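Local coordinates for putative secreted lipase (Streptomyces sp. W007, PDB 5H6B), which probably hydrolyses the ester bonds of triacylglycerols, as a secreted, thermostable lipase of the alpha/beta-hydrolase family, at residues A135-N138 and H139-L143; D185-P188 and G189-Y192; Q201-P205 and Y206-Y210; H232-I235 and G236-R240. One frame throughout, in Å; residues are numbered along the deposited sequence.

All four contacts are local turns or helix ends near strands 128-134 and 191-196 of an alpha/beta-hydrolase sheet. Interaction 1, in the loop after strand 128-134, is the most buried; it touches all the others and shares a zinc ion with interaction 2, the loop entering strand 191-196. Interaction 3 follows that strand and is half surface, yet its backbone oxygens receive side chains from interaction 1. Interaction 4 holds the probable catalytic histidine, whose backbone N binds Gln201 of interaction 3. Chemically they differ: metal and main-chain bonding in 1, a tyrosine between two methyls in 2, doubly gripped carbonyls in 3 and 4. Interactions 2 and 4 lie about 14 Å apart at their nearest atoms.

Interaction 1: residues A135-N138 and H139-L143; sequences APDN and HGTTL. With ZN (zinc ion), chain D.
Asp137 and Gly140 close a beta turn in the loop that leaves strand 128-134 of the alpha/beta-hydrolase sheet, and the turn carries a zinc ligand at its corner. Main-chain bonding comes first. Gly140 N donates to Asp137 O over 2.9 Å, at 156° at the hydrogen but well above the carbonyl plane. Overlapping this turn, Asp137 is the centre of an inverse gamma turn, in which Asn138 N gives a weak bond to Pro136 O. Gly140 follows with a positive phi, a conformation that favours glycine.

The side-chain polar groups find their partners in neighbouring loops. The carboxylate of Asp137 reaches forward, past the turn, until OD2 lies 3.8 Å from Thr141 CG2, and the same oxygen accepts a bond from Gln170 NE2. Because Thr141 OG1 stands opposite its own backbone N (chi1 -179°), the hydroxyl is turned to Val202 O while the methyl faces the aspartate; threonine suits the spot by offering both. The amide of Asn138, buried, gives its ND2 to Gln209 O.

Packing and metal binding meet in His139. One face of its imidazole lies over the preceding peptide, with His139 CG 3.4 Å from Asn138 C. The ring's ND1 is bonded to Thr208 O, which fixes its rotation and directs the other nitrogen at the metal, where Asp185 is a fellow ligand. The resulting bond from His139 NE2 to the zinc ion measures 2.3 Å.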
ATOM      1  N   ALA A 135      -4.470  -5.726  -0.286  1.00 32.09           N
ATOM      2  CA  ALA A 135      -3.873  -6.971   0.165  1.00 33.04           C
ATOM      3  C   ALA A 135      -2.748  -6.798   1.189  1.00 32.14           C
ATOM      4  O   ALA A 135      -1.725  -7.459   1.090  1.00 33.74           O
ATOM      5  CB  ALA A 135      -3.422  -7.793  -1.029  1.00 33.13           C
ATOM      6  N   PRO A 136      -2.933  -5.917   2.190  1.00 34.25           N
ATOM      7  CA  PRO A 136      -1.826  -5.643   3.119  1.00 34.57           C
ATOM      8  C   PRO A 136      -1.593  -6.784   4.124  1.00 36.72           C
ATOM      9  O   PRO A 136      -2.570  -7.311   4.675  1.00 35.21           O
ATOM     10  CB  PRO A 136      -2.311  -4.401   3.849  1.00 34.89           C
ATOM     11  CG  PRO A 136      -3.800  -4.573   3.906  1.00 34.67           C
ATOM     12  CD  PRO A 136      -4.184  -5.270   2.637  1.00 36.03           C
ATOM     13  N   ASP A 137      -0.341  -7.184   4.359  1.00 34.19           N
ATOM     14  CA  ASP A 137      -0.085  -8.213   5.387  1.00 34.50           C
ATOM     15  C   ASP A 137       0.045  -7.614   6.782  1.00 35.05           C
ATOM     16  O   ASP A 137       1.111  -7.666   7.411  1.00 34.53           O
ATOM     17  CB  ASP A 137       1.088  -9.134   5.032  1.00 36.14           C
ATOM     18  CG  ASP A 137       2.426  -8.399   4.827  1.00 37.44           C
ATOM     19  OD1 ASP A 137       2.486  -7.190   4.492  1.00 35.91           O
ATOM     20  OD2 ASP A 137       3.437  -9.093   4.980  1.00 37.64           O
ATOM     21  N   ASN A 138      -1.079  -7.109   7.299  1.00 36.71           N
ATOM     22  CA  ASN A 138      -1.070  -6.261   8.522  1.00 35.96           C
ATOM     23  C   ASN A 138      -0.685  -6.994   9.817  1.00 37.75           C
ATOM     24  O   ASN A 138      -0.244  -6.349  10.779  1.00 35.82           O
ATOM     25  CB  ASN A 138      -2.399  -5.495   8.680  1.00 36.32           C
ATOM     26  CG  ASN A 138      -2.433  -4.212   7.846  1.00 37.05           C
ATOM     27  OD1 ASN A 138      -1.503  -3.414   7.913  1.00 36.21           O
ATOM     28  ND2 ASN A 138      -3.515  -3.992   7.091  1.00 35.14           N
ATOM     29  N   HIS A 139      -0.858  -8.319   9.831  1.00 37.33           N
ATOM     30  CA  HIS A 139      -0.335  -9.181  10.904  1.00 40.79           C
ATOM     31  C   HIS A 139       0.622 -10.235  10.368  1.00 39.61           C
ATOM     32  O   HIS A 139       0.734 -11.332  10.913  1.00 42.01           O
ATOM     33  CB  HIS A 139      -1.494  -9.795  11.691  1.00 38.91           C
ATOM     34  CG  HIS A 139      -2.504  -8.773  12.068  1.00 38.65           C
ATOM     35  ND1 HIS A 139      -3.533  -8.422  11.231  1.00 38.65           N
ATOM     36  CD2 HIS A 139      -2.567  -7.930  13.118  1.00 38.89           C
ATOM     37  CE1 HIS A 139      -4.228  -7.449  11.776  1.00 38.90           C
ATOM     38  NE2 HIS A 139      -3.665  -7.135  12.920  1.00 40.86           N
ATOM     39  N   GLY A 140       1.346  -9.862   9.318  1.00 40.30           N
ATOM     40  CA  GLY A 140       2.400 -10.678   8.787  1.00 39.33           C
ATOM     41  C   GLY A 140       1.855 -11.808   7.975  1.00 38.27           C
ATOM     42  O   GLY A 140       0.671 -11.836   7.685  1.00 39.79           O
ATOM     43  N   THR A 141       2.742 -12.728   7.619  1.00 39.37           N
ATOM     44  CA  THR A 141       2.443 -13.865   6.751  1.00 41.91           C
ATOM     45  C   THR A 141       3.483 -14.969   7.044  1.00 44.91           C
ATOM     46  O   THR A 141       4.063 -14.980   8.126  1.00 48.46           O
ATOM     47  CB  THR A 141       2.444 -13.428   5.265  1.00 42.91           C
ATOM     48  OG1 THR A 141       2.134 -14.538   4.431  1.00 43.15           O
ATOM     49  CG2 THR A 141       3.811 -12.851   4.819  1.00 44.85           C
ATOM     50  N   THR A 142       3.714 -15.882   6.105  1.00 47.76           N
ATOM     51  CA  THR A 142       4.783 -16.889   6.224  1.00 49.60           C
ATOM     52  C   THR A 142       5.793 -16.767   5.081  1.00 51.62           C
ATOM     53  O   THR A 142       5.493 -16.210   4.001  1.00 45.55           O
ATOM     54  CB  THR A 142       4.214 -18.327   6.236  1.00 48.84           C
ATOM     55  OG1 THR A 142       3.627 -18.628   4.967  1.00 49.03           O
ATOM     56  CG2 THR A 142       3.143 -18.486   7.330  1.00 48.23           C
ATOM     57  N   LEU A 143       6.995 -17.298   5.322  1.00 49.83           N
ATOM     58  CA  LEU A 143       8.015 -17.369   4.279  1.00 49.52           C
ATOM     59  C   LEU A 143       7.501 -18.168   3.080  1.00 46.47           C
ATOM     60  O   LEU A 143       7.790 -17.809   1.938  1.00 44.08           O
ATOM     61  CB  LEU A 143       9.332 -17.947   4.805  1.00 51.73           C
ATOM     62  CG  LEU A 143      10.136 -17.041   5.742  1.00 52.81           C
ATOM     63  CD1 LEU A 143      11.288 -17.824   6.351  1.00 53.76           C
ATOM     64  CD2 LEU A 143      10.653 -15.799   5.025  1.00 53.38           C
TER
HETATM   65 ZN    ZN D 303      -4.483  -6.391  14.886  1.00 43.02          ZN

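Interaction 2: residues D185-P188 and G189-Y192; sequences DTVP and GVRY. With ZN (zinc ion), chain D.
Thr186 and Tyr192 are brought together by their first torsions: Tyr192 CG sits beside its own backbone N (chi1 -64°), swinging the ring back under the loop, while Thr186, at chi1 59°, places CG2 beside its N and above that ring. Between them the chain reverses through a type II beta turn, Val187 to Val190, that leads into strand 191-196 of the alpha/beta-hydrolase sheet. Pro188 and Gly189 suit its two central positions, the proline because its ring restrains phi to the value needed, the glycine because it accepts a positive phi at which a side chain would jam against the preceding carbonyl.

The tyrosine fills the inside of the bend. Thr186 CG2 makes a CH-pi contact over one face, 3.6 Å from the centroid of the Tyr192 ring, and Val190 CG1 lies over the opposite face, offset toward the rim, so that the ring is clamped by two methyls. Helix 115-121 and strand 216-220 also touch Tyr192.

Its hydroxyl is the polar anchor. Val187 N donates to Tyr192 OH over 3.0 Å, somewhat bent at 138°. A water 2.6 Å from Tyr192 OH extends the link by donating to Asp185 O, 2.7 Å from the water oxygen, so the phenol ties down two points of the loop.

Asp185 itself turns away from the ring toward the zinc ion that His139 also binds. Its carboxylate is shared: OD2 accepts from Asp212 N, whereas Asp185 OD1 coordinates the zinc ion at 2.0 Å.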
ATOM      1  N   ASP A 185      -4.425  -1.877  16.263  1.00 48.69           N
ATOM      2  CA  ASP A 185      -4.075  -1.726  14.854  1.00 42.65           C
ATOM      3  C   ASP A 185      -3.986  -0.273  14.397  1.00 44.18           C
ATOM      4  O   ASP A 185      -3.170   0.056  13.530  1.00 41.18           O
ATOM      5  CB  ASP A 185      -5.124  -2.393  13.986  1.00 40.55           C
ATOM      6  CG  ASP A 185      -5.155  -3.867  14.135  1.00 37.44           C
ATOM      7  OD1 ASP A 185      -4.318  -4.425  14.856  1.00 32.81           O
ATOM      8  OD2 ASP A 185      -6.035  -4.473  13.507  1.00 40.98           O
ATOM      9  N   THR A 186      -4.844   0.580  14.954  1.00 44.57           N
ATOM     10  CA  THR A 186      -4.999   1.933  14.450  1.00 45.40           C
ATOM     11  C   THR A 186      -4.457   3.020  15.367  1.00 45.63           C
ATOM     12  O   THR A 186      -4.133   2.806  16.526  1.00 43.05           O
ATOM     13  CB  THR A 186      -6.464   2.238  14.068  1.00 46.13           C
ATOM     14  OG1 THR A 186      -7.320   2.079  15.198  1.00 49.59           O
ATOM     15  CG2 THR A 186      -6.913   1.304  12.978  1.00 47.16           C
ATOM     16  N   VAL A 187      -4.333   4.193  14.779  1.00 46.82           N
ATOM     17  CA  VAL A 187      -3.852   5.386  15.425  1.00 48.83           C
ATOM     18  C   VAL A 187      -5.001   6.371  15.224  1.00 48.83           C
ATOM     19  O   VAL A 187      -5.603   6.390  14.152  1.00 49.64           O
ATOM     20  CB  VAL A 187      -2.507   5.805  14.759  1.00 50.83           C
ATOM     21  CG1 VAL A 187      -2.413   7.299  14.458  1.00 53.34           C
ATOM     22  CG2 VAL A 187      -1.330   5.318  15.598  1.00 50.59           C
ATOM     23  N   PRO A 188      -5.341   7.168  16.258  1.00 54.33           N
ATOM     24  CA  PRO A 188      -6.426   8.147  16.068  1.00 53.87           C
ATOM     25  C   PRO A 188      -6.014   9.264  15.083  1.00 52.14           C
ATOM     26  O   PRO A 188      -4.822   9.591  14.979  1.00 51.85           O
ATOM     27  CB  PRO A 188      -6.674   8.689  17.493  1.00 52.86           C
ATOM     28  CG  PRO A 188      -5.389   8.475  18.217  1.00 54.06           C
ATOM     29  CD  PRO A 188      -4.661   7.333  17.563  1.00 53.34           C
ATOM     30  N   GLY A 189      -6.996   9.806  14.363  1.00 51.37           N
ATOM     31  CA  GLY A 189      -6.774  10.819  13.322  1.00 52.71           C
ATOM     32  C   GLY A 189      -6.763  10.288  11.888  1.00 55.18           C
ATOM     33  O   GLY A 189      -6.808  11.084  10.949  1.00 58.89           O
ATOM     34  N   VAL A 190      -6.714   8.962  11.704  1.00 50.73           N
ATOM     35  CA  VAL A 190      -6.503   8.360  10.375  1.00 48.36           C
ATOM     36  C   VAL A 190      -7.678   7.479   9.950  1.00 46.80           C
ATOM     37  O   VAL A 190      -8.201   6.690  10.747  1.00 47.52           O
ATOM     38  CB  VAL A 190      -5.184   7.540  10.336  1.00 47.86           C
ATOM     39  CG1 VAL A 190      -4.922   6.973   8.936  1.00 48.19           C
ATOM     40  CG2 VAL A 190      -4.019   8.411  10.788  1.00 48.14           C
ATOM     41  N   ARG A 191      -8.090   7.621   8.691  1.00 45.05           N
ATOM     42  CA  ARG A 191      -9.121   6.764   8.113  1.00 50.38           C
ATOM     43  C   ARG A 191      -8.474   5.619   7.329  1.00 47.54           C
ATOM     44  O   ARG A 191      -7.756   5.836   6.358  1.00 47.20           O
ATOM     45  CB  ARG A 191     -10.084   7.582   7.252  1.00 55.19           C
ATOM     46  CG  ARG A 191     -10.780   8.682   8.063  1.00 63.97           C
ATOM     47  CD  ARG A 191     -12.289   8.759   7.842  1.00 72.78           C
ATOM     48  NE  ARG A 191     -12.664   9.688   6.772  1.00 79.16           N
ATOM     49  CZ  ARG A 191     -13.882   9.787   6.228  1.00 84.73           C
ATOM     50  NH1 ARG A 191     -14.891   9.006   6.621  1.00 85.58           N
ATOM     51  NH2 ARG A 191     -14.094  10.681   5.267  1.00 87.66           N
ATOM     52  N   TYR A 192      -8.743   4.399   7.781  1.00 44.10           N
ATOM     53  CA  TYR A 192      -8.131   3.193   7.252  1.00 41.85           C
ATOM     54  C   TYR A 192      -9.119   2.438   6.400  1.00 42.15           C
ATOM     55  O   TYR A 192     -10.256   2.208   6.839  1.00 40.71           O
ATOM     56  CB  TYR A 192      -7.715   2.272   8.393  1.00 40.50           C
ATOM     57  CG  TYR A 192      -6.640   2.802   9.313  1.00 39.47           C
ATOM     58  CD1 TYR A 192      -6.937   3.720  10.330  1.00 38.68           C
ATOM     59  CD2 TYR A 192      -5.331   2.354   9.198  1.00 39.64           C
ATOM     60  CE1 TYR A 192      -5.954   4.170  11.196  1.00 38.68           C
ATOM     61  CE2 TYR A 192      -4.351   2.793  10.064  1.00 39.23           C
ATOM     62  CZ  TYR A 192      -4.654   3.697  11.054  1.00 39.64           C
ATOM     63  OH  TYR A 192      -3.634   4.123  11.869  1.00 37.05           O
TER
HETATM   64 ZN    ZN D 303      -4.483  -6.391  14.886  1.00 43.02          ZN
HETATM   65  O   HOH W   1      -2.028   2.111  12.212  1.00 38.49           O

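Interaction 3: residues Q201-P205 and Y206-Y210; sequences QVVTP and YRTQY
Pro205 and Thr208 form the tightest part of this turn, where the loop beyond strand 191-196 enters a short 3-10 segment, 206-209. Pro205 O is gripped twice by one residue. Thr208 N donates over 3.1 Å from above the carbonyl plane, and Thr208 OG1, 2.7 Å from Pro205 O, approaches nearly along the C=O axis. The torsion of Thr208 places OG1 between its own N and carbonyl carbon (chi1 60°), from where it reaches Pro205 O. Pro205 follows a cis peptide bond, which proline accepts more readily than any other residue.

On the buried side Val203 meets Gln209. The extended glutamine lays its CG 3.5 Å from Val203 CG1, then gives NE2 to Val203 O at 3.1 Å; this bond lies in the carbonyl plane, on a lone pair, and within the amide plane of Gln209. Tyr206 CA adds a CA-H...O contact to the same oxygen.

The solvent side is looser. The ring of Pro205 touches Thr208 only at 4.1 Å, between Pro205 CD and Thr208 CG2, Thr204 points away, and Tyr206 OH sits over one face of the Arg207 guanidinium, near its rim.

Gln209 NE2 also gives a weak bond to Asp200 OD2, and Asp200 OD1 accepts from the N-H groups of Val202 and Val203. Asp200 is the probable acid of a Ser-His-Asp triad, so the turn would help orient its carboxylate as a second shell.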
ATOM      1  N   GLN A 201      -3.305 -15.986  -2.088  1.00 35.86           N
ATOM      2  CA  GLN A 201      -2.438 -17.154  -1.867  1.00 35.38           C
ATOM      3  C   GLN A 201      -1.167 -16.864  -1.050  1.00 35.51           C
ATOM      4  O   GLN A 201      -0.465 -17.794  -0.654  1.00 37.68           O
ATOM      5  CB  GLN A 201      -2.079 -17.781  -3.228  1.00 37.27           C
ATOM      6  CG  GLN A 201      -0.957 -17.104  -4.048  1.00 37.69           C
ATOM      7  CD  GLN A 201      -1.360 -15.825  -4.781  1.00 37.01           C
ATOM      8  OE1 GLN A 201      -2.195 -15.042  -4.299  1.00 36.54           O
ATOM      9  NE2 GLN A 201      -0.737 -15.587  -5.945  1.00 36.56           N
ATOM     10  N   VAL A 202      -0.863 -15.582  -0.838  1.00 36.18           N
ATOM     11  CA  VAL A 202       0.392 -15.111  -0.217  1.00 35.88           C
ATOM     12  C   VAL A 202       0.234 -14.797   1.266  1.00 37.44           C
ATOM     13  O   VAL A 202       1.169 -14.989   2.038  1.00 36.52           O
ATOM     14  CB  VAL A 202       0.890 -13.802  -0.906  1.00 37.12           C
ATOM     15  CG1 VAL A 202       2.081 -13.164  -0.169  1.00 36.40           C
ATOM     16  CG2 VAL A 202       1.230 -14.062  -2.367  1.00 36.88           C
ATOM     17  N   VAL A 203      -0.929 -14.256   1.638  1.00 41.61           N
ATOM     18  CA  VAL A 203      -1.192 -13.714   2.974  1.00 41.20           C
ATOM     19  C   VAL A 203      -2.485 -14.352   3.433  1.00 42.42           C
ATOM     20  O   VAL A 203      -3.575 -13.852   3.129  1.00 43.84           O
ATOM     21  CB  VAL A 203      -1.378 -12.184   2.946  1.00 40.12           C
ATOM     22  CG1 VAL A 203      -1.644 -11.658   4.348  1.00 42.34           C
ATOM     23  CG2 VAL A 203      -0.176 -11.498   2.315  1.00 40.59           C
ATOM     24  N   THR A 204      -2.346 -15.477   4.126  1.00 42.67           N
ATOM     25  CA  THR A 204      -3.476 -16.267   4.576  1.00 45.38           C
ATOM     26  C   THR A 204      -3.403 -16.510   6.095  1.00 47.44           C
ATOM     27  O   THR A 204      -2.312 -16.471   6.677  1.00 46.75           O
ATOM     28  CB  THR A 204      -3.551 -17.621   3.853  1.00 44.90           C
ATOM     29  OG1 THR A 204      -2.340 -18.345   4.071  1.00 43.35           O
ATOM     30  CG2 THR A 204      -3.782 -17.428   2.363  1.00 43.64           C
ATOM     31  N   PRO A 205      -4.550 -16.723   6.748  1.00 48.52           N
ATOM     32  CA  PRO A 205      -5.886 -16.538   6.154  1.00 46.23           C
ATOM     33  C   PRO A 205      -6.084 -15.061   5.805  1.00 42.95           C
ATOM     34  O   PRO A 205      -5.525 -14.192   6.481  1.00 42.84           O
ATOM     35  CB  PRO A 205      -6.839 -16.998   7.266  1.00 47.20           C
ATOM     36  CG  PRO A 205      -5.983 -17.754   8.245  1.00 45.45           C
ATOM     37  CD  PRO A 205      -4.632 -17.116   8.165  1.00 48.77           C
ATOM     38  N   TYR A 206      -6.813 -14.786   4.726  1.00 41.59           N
ATOM     39  CA  TYR A 206      -6.872 -13.415   4.176  1.00 40.85           C
ATOM     40  C   TYR A 206      -7.451 -12.383   5.155  1.00 40.16           C
ATOM     41  O   TYR A 206      -7.134 -11.200   5.058  1.00 37.60           O
ATOM     42  CB  TYR A 206      -7.628 -13.386   2.846  1.00 40.86           C
ATOM     43  CG  TYR A 206      -9.118 -13.462   2.981  1.00 42.08           C
ATOM     44  CD1 TYR A 206      -9.866 -12.298   3.167  1.00 42.60           C
ATOM     45  CD2 TYR A 206      -9.797 -14.693   2.938  1.00 44.25           C
ATOM     46  CE1 TYR A 206     -11.242 -12.342   3.321  1.00 43.42           C
ATOM     47  CE2 TYR A 206     -11.186 -14.740   3.057  1.00 46.34           C
ATOM     48  CZ  TYR A 206     -11.897 -13.552   3.252  1.00 45.06           C
ATOM     49  OH  TYR A 206     -13.266 -13.537   3.384  1.00 51.35           O
ATOM     50  N   ARG A 207      -8.305 -12.843   6.072  1.00 39.58           N
ATOM     51  CA  ARG A 207      -8.847 -12.022   7.176  1.00 44.04           C
ATOM     52  C   ARG A 207      -7.805 -11.335   8.062  1.00 38.06           C
ATOM     53  O   ARG A 207      -8.072 -10.260   8.568  1.00 37.86           O
ATOM     54  CB  ARG A 207      -9.801 -12.856   8.056  1.00 48.15           C
ATOM     55  CG  ARG A 207     -11.132 -13.114   7.373  1.00 54.18           C
ATOM     56  CD  ARG A 207     -12.168 -13.682   8.326  1.00 61.53           C
ATOM     57  NE  ARG A 207     -13.534 -13.485   7.828  1.00 62.72           N
ATOM     58  CZ  ARG A 207     -14.173 -14.291   6.969  1.00 72.14           C
ATOM     59  NH1 ARG A 207     -13.595 -15.389   6.460  1.00 70.43           N
ATOM     60  NH2 ARG A 207     -15.425 -13.996   6.610  1.00 72.77           N
ATOM     61  N   THR A 208      -6.621 -11.922   8.205  1.00 35.25           N
ATOM     62  CA  THR A 208      -5.527 -11.268   8.928  1.00 38.20           C
ATOM     63  C   THR A 208      -5.022  -9.977   8.250  1.00 38.02           C
ATOM     64  O   THR A 208      -4.255  -9.218   8.851  1.00 35.65           O
ATOM     65  CB  THR A 208      -4.308 -12.198   9.115  1.00 41.24           C
ATOM     66  OG1 THR A 208      -3.797 -12.603   7.834  1.00 38.53           O
ATOM     67  CG2 THR A 208      -4.672 -13.435   9.951  1.00 40.18           C
ATOM     68  N   GLN A 209      -5.444  -9.731   7.011  1.00 37.16           N
ATOM     69  CA  GLN A 209      -5.139  -8.477   6.325  1.00 37.51           C
ATOM     70  C   GLN A 209      -5.971  -7.329   6.892  1.00 37.93           C
ATOM     71  O   GLN A 209      -5.528  -6.185   6.897  1.00 34.82           O
ATOM     72  CB  GLN A 209      -5.398  -8.606   4.829  1.00 35.89           C
ATOM     73  CG  GLN A 209      -4.596  -9.720   4.168  1.00 35.36           C
ATOM     74  CD  GLN A 209      -5.000  -9.925   2.734  1.00 34.49           C
ATOM     75  OE1 GLN A 209      -5.502  -9.009   2.079  1.00 32.47           O
ATOM     76  NE2 GLN A 209      -4.804 -11.136   2.233  1.00 37.39           N
ATOM     77  N   TYR A 210      -7.179  -7.655   7.363  1.00 39.83           N
ATOM     78  CA  TYR A 210      -8.105  -6.672   7.919  1.00 39.00           C
ATOM     79  C   TYR A 210      -7.568  -5.999   9.172  1.00 37.63           C
ATOM     80  O   TYR A 210      -6.882  -6.624   9.971  1.00 35.29           O
ATOM     81  CB  TYR A 210      -9.455  -7.307   8.262  1.00 39.82           C
ATOM     82  CG  TYR A 210     -10.285  -7.789   7.104  1.00 39.99           C
ATOM     83  CD1 TYR A 210     -10.193  -7.204   5.830  1.00 41.10           C
ATOM     84  CD2 TYR A 210     -11.225  -8.809   7.292  1.00 42.14           C
ATOM     85  CE1 TYR A 210     -10.984  -7.658   4.789  1.00 41.20           C
ATOM     86  CE2 TYR A 210     -12.023  -9.264   6.253  1.00 40.26           C
ATOM     87  CZ  TYR A 210     -11.894  -8.675   5.007  1.00 42.42           C
ATOM     88  OH  TYR A 210     -12.658  -9.110   3.964  1.00 47.74           O
TER

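Interaction 4: residues H232-I235 and G236-R240; sequences HVAI and GTIDR
Ala234 O receives several donors at once from the residues that follow it. Ile238 N donates to Ala234 O over 3.0 Å, in the carbonyl plane and nearly straight at 164°; Thr237 N reaches the same oxygen at 3.2 Å from well above that plane, and Asp239 N adds a weak bond. One residue earlier, Val233 O accepts a weak bond from Gly236 N and a shorter one from a side chain, Thr237 OG1, 2.7 Å away. That hydroxyl arrives because Thr237 turns it back between its own N and carbonyl carbon (chi1 49°), so threonine adds a side-chain donor to a carbonyl whose bond from Gly236 N is weak.

These bonds belong to the short, weakly bonded helix around 232-237, in which His232 is the probable histidine of the Ser-His-Asp triad of this alpha/beta-hydrolase. Both of its ring nitrogens are taken: NE2 pairs with Ser109 OG and ND1 with Asp200 OD2. Its carbonyl oxygen accepts from His108 NE2.

Packing is modest. The small Ala234 lets Ile238 fold close, with Ala234 CB 4.0 Å from Ile238 CG1.

Asp239 then starts the next helix as its N-cap, OD1 accepting from Ala242 N. Its buried OD2 pairs with Ser230 OG, although Asp228 OD2 lies near and may raise the pKa of one of the two. Arg240 bends back so that NH1 donates to Ile238 O, 2.8 Å away and on a lone pair.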
ATOM      1  N   HIS A 232      -3.233 -12.233  -5.106  1.00 34.37           N
ATOM      2  CA  HIS A 232      -2.489 -11.237  -4.357  1.00 34.90           C
ATOM      3  C   HIS A 232      -1.827 -10.165  -5.241  1.00 34.84           C
ATOM      4  O   HIS A 232      -1.863  -8.973  -4.910  1.00 31.54           O
ATOM      5  CB  HIS A 232      -1.449 -11.936  -3.487  1.00 35.40           C
ATOM      6  CG  HIS A 232      -0.694 -11.017  -2.589  1.00 38.49           C
ATOM      7  ND1 HIS A 232      -1.189 -10.570  -1.382  1.00 39.56           N
ATOM      8  CD2 HIS A 232       0.541 -10.470  -2.713  1.00 38.95           C
ATOM      9  CE1 HIS A 232      -0.305  -9.773  -0.811  1.00 38.68           C
ATOM     10  NE2 HIS A 232       0.759  -9.706  -1.592  1.00 38.79           N
ATOM     11  N   VAL A 233      -1.238 -10.582  -6.355  1.00 30.50           N
ATOM     12  CA  VAL A 233      -0.498  -9.649  -7.182  1.00 32.18           C
ATOM     13  C   VAL A 233      -1.440  -8.801  -8.028  1.00 31.38           C
ATOM     14  O   VAL A 233      -1.308  -7.583  -8.057  1.00 31.00           O
ATOM     15  CB  VAL A 233       0.590 -10.376  -8.025  1.00 33.17           C
ATOM     16  CG1 VAL A 233       1.282  -9.412  -8.993  1.00 32.05           C
ATOM     17  CG2 VAL A 233       1.623 -10.987  -7.074  1.00 33.14           C
ATOM     18  N   ALA A 234      -2.394  -9.463  -8.672  1.00 31.54           N
ATOM     19  CA  ALA A 234      -3.337  -8.824  -9.567  1.00 33.67           C
ATOM     20  C   ALA A 234      -4.120  -7.706  -8.902  1.00 32.43           C
ATOM     21  O   ALA A 234      -4.268  -6.630  -9.489  1.00 32.33           O
ATOM     22  CB  ALA A 234      -4.299  -9.853 -10.148  1.00 35.93           C
ATOM     23  N   ILE A 235      -4.596  -7.955  -7.680  1.00 32.80           N
ATOM     24  CA  ILE A 235      -5.450  -6.996  -6.972  1.00 32.20           C
ATOM     25  C   ILE A 235      -4.771  -5.626  -6.785  1.00 31.81           C
ATOM     26  O   ILE A 235      -5.433  -4.602  -6.879  1.00 32.15           O
ATOM     27  CB  ILE A 235      -5.987  -7.564  -5.629  1.00 32.46           C
ATOM     28  CG1 ILE A 235      -7.128  -6.694  -5.061  1.00 33.61           C
ATOM     29  CG2 ILE A 235      -4.891  -7.713  -4.588  1.00 34.40           C
ATOM     30  CD1 ILE A 235      -7.694  -7.243  -3.761  1.00 34.55           C
ATOM     31  N   GLY A 236      -3.463  -5.604  -6.552  1.00 31.49           N
ATOM     32  CA  GLY A 236      -2.750  -4.332  -6.392  1.00 32.96           C
ATOM     33  C   GLY A 236      -2.046  -3.755  -7.601  1.00 32.37           C
ATOM     34  O   GLY A 236      -1.441  -2.687  -7.507  1.00 33.39           O
ATOM     35  N   THR A 237      -2.120  -4.445  -8.731  1.00 33.13           N
ATOM     36  CA  THR A 237      -1.416  -4.035  -9.955  1.00 33.67           C
ATOM     37  C   THR A 237      -2.375  -3.670 -11.096  1.00 32.78           C
ATOM     38  O   THR A 237      -2.253  -2.597 -11.664  1.00 33.89           O
ATOM     39  CB  THR A 237      -0.412  -5.140 -10.412  1.00 32.90           C
ATOM     40  OG1 THR A 237      -1.056  -6.412 -10.439  1.00 31.65           O
ATOM     41  CG2 THR A 237       0.745  -5.232  -9.468  1.00 33.13           C
ATOM     42  N   ILE A 238      -3.333  -4.544 -11.406  1.00 34.58           N
ATOM     43  CA  ILE A 238      -4.183  -4.408 -12.608  1.00 34.73           C
ATOM     44  C   ILE A 238      -5.702  -4.343 -12.384  1.00 36.61           C
ATOM     45  O   ILE A 238      -6.462  -4.118 -13.322  1.00 36.95           O
ATOM     46  CB  ILE A 238      -3.922  -5.576 -13.572  1.00 36.28           C
ATOM     47  CG1 ILE A 238      -4.257  -6.918 -12.920  1.00 37.57           C
ATOM     48  CG2 ILE A 238      -2.467  -5.564 -14.037  1.00 37.75           C
ATOM     49  CD1 ILE A 238      -4.363  -8.045 -13.921  1.00 38.98           C
ATOM     50  N   ASP A 239      -6.151  -4.551 -11.155  1.00 36.47           N
ATOM     51  CA  ASP A 239      -7.565  -4.704 -10.891  1.00 35.52           C
ATOM     52  C   ASP A 239      -8.260  -3.326 -10.741  1.00 33.42           C
ATOM     53  O   ASP A 239      -8.118  -2.670  -9.724  1.00 31.79           O
ATOM     54  CB  ASP A 239      -7.722  -5.582  -9.645  1.00 38.05           C
ATOM     55  CG  ASP A 239      -9.127  -6.050  -9.450  1.00 38.71           C
ATOM     56  OD1 ASP A 239     -10.030  -5.242  -9.738  1.00 39.41           O
ATOM     57  OD2 ASP A 239      -9.329  -7.208  -9.028  1.00 38.70           O
ATOM     58  N   ARG A 240      -8.988  -2.900 -11.773  1.00 34.41           N
ATOM     59  CA  ARG A 240      -9.723  -1.625 -11.753  1.00 38.34           C
ATOM     60  C   ARG A 240     -10.911  -1.612 -10.780  1.00 38.49           C
ATOM     61  O   ARG A 240     -11.329  -0.543 -10.349  1.00 36.67           O
ATOM     62  CB  ARG A 240     -10.271  -1.259 -13.131  1.00 40.62           C
ATOM     63  CG  ARG A 240      -9.277  -0.631 -14.073  1.00 43.96           C
ATOM     64  CD  ARG A 240      -8.426  -1.676 -14.711  1.00 47.57           C
ATOM     65  NE  ARG A 240      -7.615  -1.149 -15.811  1.00 52.90           N
ATOM     66  CZ  ARG A 240      -6.543  -1.767 -16.330  1.00 48.15           C
ATOM     67  NH1 ARG A 240      -6.108  -2.956 -15.859  1.00 42.53           N
ATOM     68  NH2 ARG A 240      -5.889  -1.170 -17.320  1.00 45.84           N
TER